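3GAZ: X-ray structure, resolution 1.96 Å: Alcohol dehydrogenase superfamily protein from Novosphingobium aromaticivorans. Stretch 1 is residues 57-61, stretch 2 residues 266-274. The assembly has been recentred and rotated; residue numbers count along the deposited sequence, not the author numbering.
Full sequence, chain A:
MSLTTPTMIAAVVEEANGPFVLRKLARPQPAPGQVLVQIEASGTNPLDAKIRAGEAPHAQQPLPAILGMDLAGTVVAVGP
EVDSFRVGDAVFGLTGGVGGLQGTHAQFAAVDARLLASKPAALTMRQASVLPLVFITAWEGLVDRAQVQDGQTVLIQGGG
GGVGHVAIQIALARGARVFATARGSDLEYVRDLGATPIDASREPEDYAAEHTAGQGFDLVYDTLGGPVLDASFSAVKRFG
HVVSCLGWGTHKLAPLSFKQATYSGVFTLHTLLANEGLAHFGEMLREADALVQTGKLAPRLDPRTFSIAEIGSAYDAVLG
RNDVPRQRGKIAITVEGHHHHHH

Stretch 1 (57-61) PHAQQ
Stretch 2 (266-274) VFTLHTLLA

Two segments of one chain, more than 200 residues apart in sequence, pack here through a small contact made by van der Waals packing and one bridging water, which buries 218 Å² in total. No direct hydrogen bond crosses it. Residues 57-59 form a 3-10 segment, and Gln60 and Gln61 continue as loop. In the second stretch a type I turn runs from Phe267 to His270, and residues 270-274 are helical. Leu273 N bonds to Leu269 O at 2.9 Å and Ala274 N to His270 O at 2.8 Å. Ala59 CA lies 7.5 Å from Leu269 CA, and Gln60 CA lies 7.6 Å from Leu273 CA.

Pro57 (phi/psi -55/-38, C-gamma endo pucker) makes no contact. Its carbonyl closes the 3-10 turn, with Gln60 N to Pro57 O at 3.2 Å.

His58 (-65/-18) points its CA-to-CB bond sideways, with chi1 m and chi2 -35°. Its backbone carbonyl oxygen is its nearest atom to each of three residues. His58 O is 3.3 Å from Leu273 CD1, 4.2 Å from Leu269 CD1 and 4.0 Å from Phe267 CZ. The oxygen sits at the edge of the Phe267 ring, near its plane. Phe267 (-148/88) has chi1 t and chi2 51°, and its CB points toward stretch 1. The side chains of this pair come no closer than His58 CB to Phe267 CZ, 4.4 Å.

Ala59 (-84/-21) is buried and turns its CB away, so its backbone faces the leucines. Ala59 O is 3.4 Å from Leu273 CD2, and Ala59 CA is 4.4 Å from Leu269 CD1. The CA-to-CB bond of Leu269 (-62/-27) points toward stretch 1, with chi1 m and chi2 t.

Leu273 (-78/-31) has the largest covered area, 71 Å². Its CB points toward stretch 1, and chi1 m with chi2 t places CD1 by the carbonyl of His58 and CD2 by that of Ala59. These are van der Waals contacts, as methyl groups offer no polar hydrogen.

Gln60 takes a left-handed backbone conformation (49/49) and points its CB toward stretch 2. Its side chain is extended, with chi1 m, chi2 t and chi3 -169°. Gln60 NE2 lies 3.9 Å from Leu273 CD2. The polar link is made through one water: Gln60 NE2 donates to it at 2.9 Å, and the water donates to Leu273 O, with 2.8 Å between the water oxygen and Leu273 O. Gln60 OE1 is hydrogen-bonded elsewhere in the structure.

Gln61 (-126/77; chi1 t, chi2 p, chi3 -27°) is buried but out of contact. Its CB points sideways.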

# COMPACT_ATOMS: atom_id res chain seq x y z
N PRO A 57 12.16 -1.06 -0.28
CA PRO A 57 11.39 0.19 -0.36
C PRO A 57 10.47 0.29 -1.57
O PRO A 57 9.36 0.81 -1.46
CB PRO A 57 12.48 1.26 -0.36
CG PRO A 57 13.66 0.57 -0.97
CD PRO A 57 13.61 -0.78 -0.30
N HIS A 58 10.92 -0.21 -2.72
CA HIS A 58 10.12 -0.16 -3.94
C HIS A 58 8.86 -1.01 -3.84
O HIS A 58 7.93 -0.84 -4.63
CB HIS A 58 10.93 -0.65 -5.15
CG HIS A 58 12.26 0.03 -5.31
ND1 HIS A 58 12.46 1.36 -5.00
CD2 HIS A 58 13.45 -0.43 -5.76
CE1 HIS A 58 13.72 1.68 -5.24
NE2 HIS A 58 14.34 0.61 -5.70
N ALA A 59 8.82 -1.92 -2.87
CA ALA A 59 7.67 -2.80 -2.69
C ALA A 59 6.56 -2.16 -1.87
O ALA A 59 5.40 -2.57 -1.94
CB ALA A 59 8.11 -4.11 -2.03
N GLN A 60 6.91 -1.14 -1.09
CA GLN A 60 5.93 -0.44 -0.26
C GLN A 60 5.08 -1.44 0.53
O GLN A 60 3.85 -1.36 0.56
CB GLN A 60 5.04 0.44 -1.14
CG GLN A 60 5.83 1.45 -1.97
CD GLN A 60 4.97 2.33 -2.86
OE1 GLN A 60 5.48 3.03 -3.73
NE2 GLN A 60 3.65 2.31 -2.64
N GLN A 61 5.76 -2.39 1.18
CA GLN A 61 5.08 -3.40 1.99
C GLN A 61 5.66 -3.40 3.41
O GLN A 61 6.47 -4.26 3.77
CB GLN A 61 5.27 -4.79 1.37
CG GLN A 61 4.46 -5.89 2.06
CD GLN A 61 3.00 -5.92 1.61
OE1 GLN A 61 2.45 -4.90 1.20
NE2 GLN A 61 2.37 -7.09 1.69
N VAL A 266 11.65 -2.44 -17.06
CA VAL A 266 10.45 -3.21 -16.74
C VAL A 266 10.23 -3.16 -15.23
O VAL A 266 11.15 -3.43 -14.46
CB VAL A 266 10.59 -4.69 -17.17
CG1 VAL A 266 9.33 -5.47 -16.77
CG2 VAL A 266 10.79 -4.78 -18.68
N PHE A 267 9.02 -2.81 -14.82
CA PHE A 267 8.68 -2.74 -13.40
C PHE A 267 7.22 -3.13 -13.25
O PHE A 267 6.32 -2.28 -13.27
CB PHE A 267 8.92 -1.32 -12.87
CG PHE A 267 8.71 -1.18 -11.39
CD1 PHE A 267 9.32 -2.05 -10.50
CD2 PHE A 267 7.88 -0.17 -10.89
CE1 PHE A 267 9.12 -1.92 -9.12
CE2 PHE A 267 7.67 -0.04 -9.51
CZ PHE A 267 8.29 -0.92 -8.63
N THR A 268 6.98 -4.42 -13.11
CA THR A 268 5.63 -4.97 -13.01
C THR A 268 4.81 -4.50 -11.80
O THR A 268 3.59 -4.41 -11.88
CB THR A 268 5.70 -6.51 -13.00
OG1 THR A 268 6.40 -6.95 -14.17
CG2 THR A 268 4.31 -7.14 -13.00
N LEU A 269 5.49 -4.20 -10.70
CA LEU A 269 4.78 -3.80 -9.49
C LEU A 269 3.94 -2.53 -9.56
O LEU A 269 2.98 -2.40 -8.80
CB LEU A 269 5.77 -3.64 -8.33
CG LEU A 269 6.73 -4.79 -8.03
CD1 LEU A 269 7.50 -4.49 -6.75
CD2 LEU A 269 5.94 -6.06 -7.89
N HIS A 270 4.29 -1.61 -10.45
CA HIS A 270 3.54 -0.35 -10.55
C HIS A 270 2.04 -0.57 -10.62
O HIS A 270 1.28 0.14 -9.98
CB HIS A 270 4.00 0.50 -11.75
CG HIS A 270 3.31 1.83 -11.85
ND1 HIS A 270 2.23 2.05 -12.68
CD2 HIS A 270 3.49 2.98 -11.16
CE1 HIS A 270 1.77 3.27 -12.49
NE2 HIS A 270 2.52 3.86 -11.57
N THR A 271 1.63 -1.56 -11.39
CA THR A 271 0.21 -1.85 -11.53
C THR A 271 -0.48 -2.07 -10.19
O THR A 271 -1.58 -1.57 -9.95
CB THR A 271 -0.01 -3.08 -12.39
OG1 THR A 271 0.38 -2.77 -13.72
CG2 THR A 271 -1.47 -3.53 -12.35
N LEU A 272 0.17 -2.84 -9.33
CA LEU A 272 -0.39 -3.13 -8.01
C LEU A 272 -0.19 -2.01 -7.01
O LEU A 272 -1.00 -1.83 -6.11
CB LEU A 272 0.22 -4.41 -7.44
CG LEU A 272 -0.04 -5.75 -8.16
CD1 LEU A 272 0.63 -6.90 -7.43
CD2 LEU A 272 -1.52 -6.01 -8.21
N LEU A 273 0.89 -1.25 -7.15
CA LEU A 273 1.18 -0.16 -6.22
C LEU A 273 0.35 1.08 -6.46
O LEU A 273 0.04 1.82 -5.54
CB LEU A 273 2.67 0.21 -6.30
CG LEU A 273 3.66 -0.90 -5.89
CD1 LEU A 273 5.06 -0.48 -6.23
CD2 LEU A 273 3.55 -1.16 -4.42
N ALA A 274 -0.01 1.29 -7.72
CA ALA A 274 -0.77 2.47 -8.12
C ALA A 274 -2.20 2.18 -8.58
O ALA A 274 -2.98 3.10 -8.80
CB ALA A 274 -0.03 3.22 -9.23
O HOH W 1 1.87 3.64 -4.43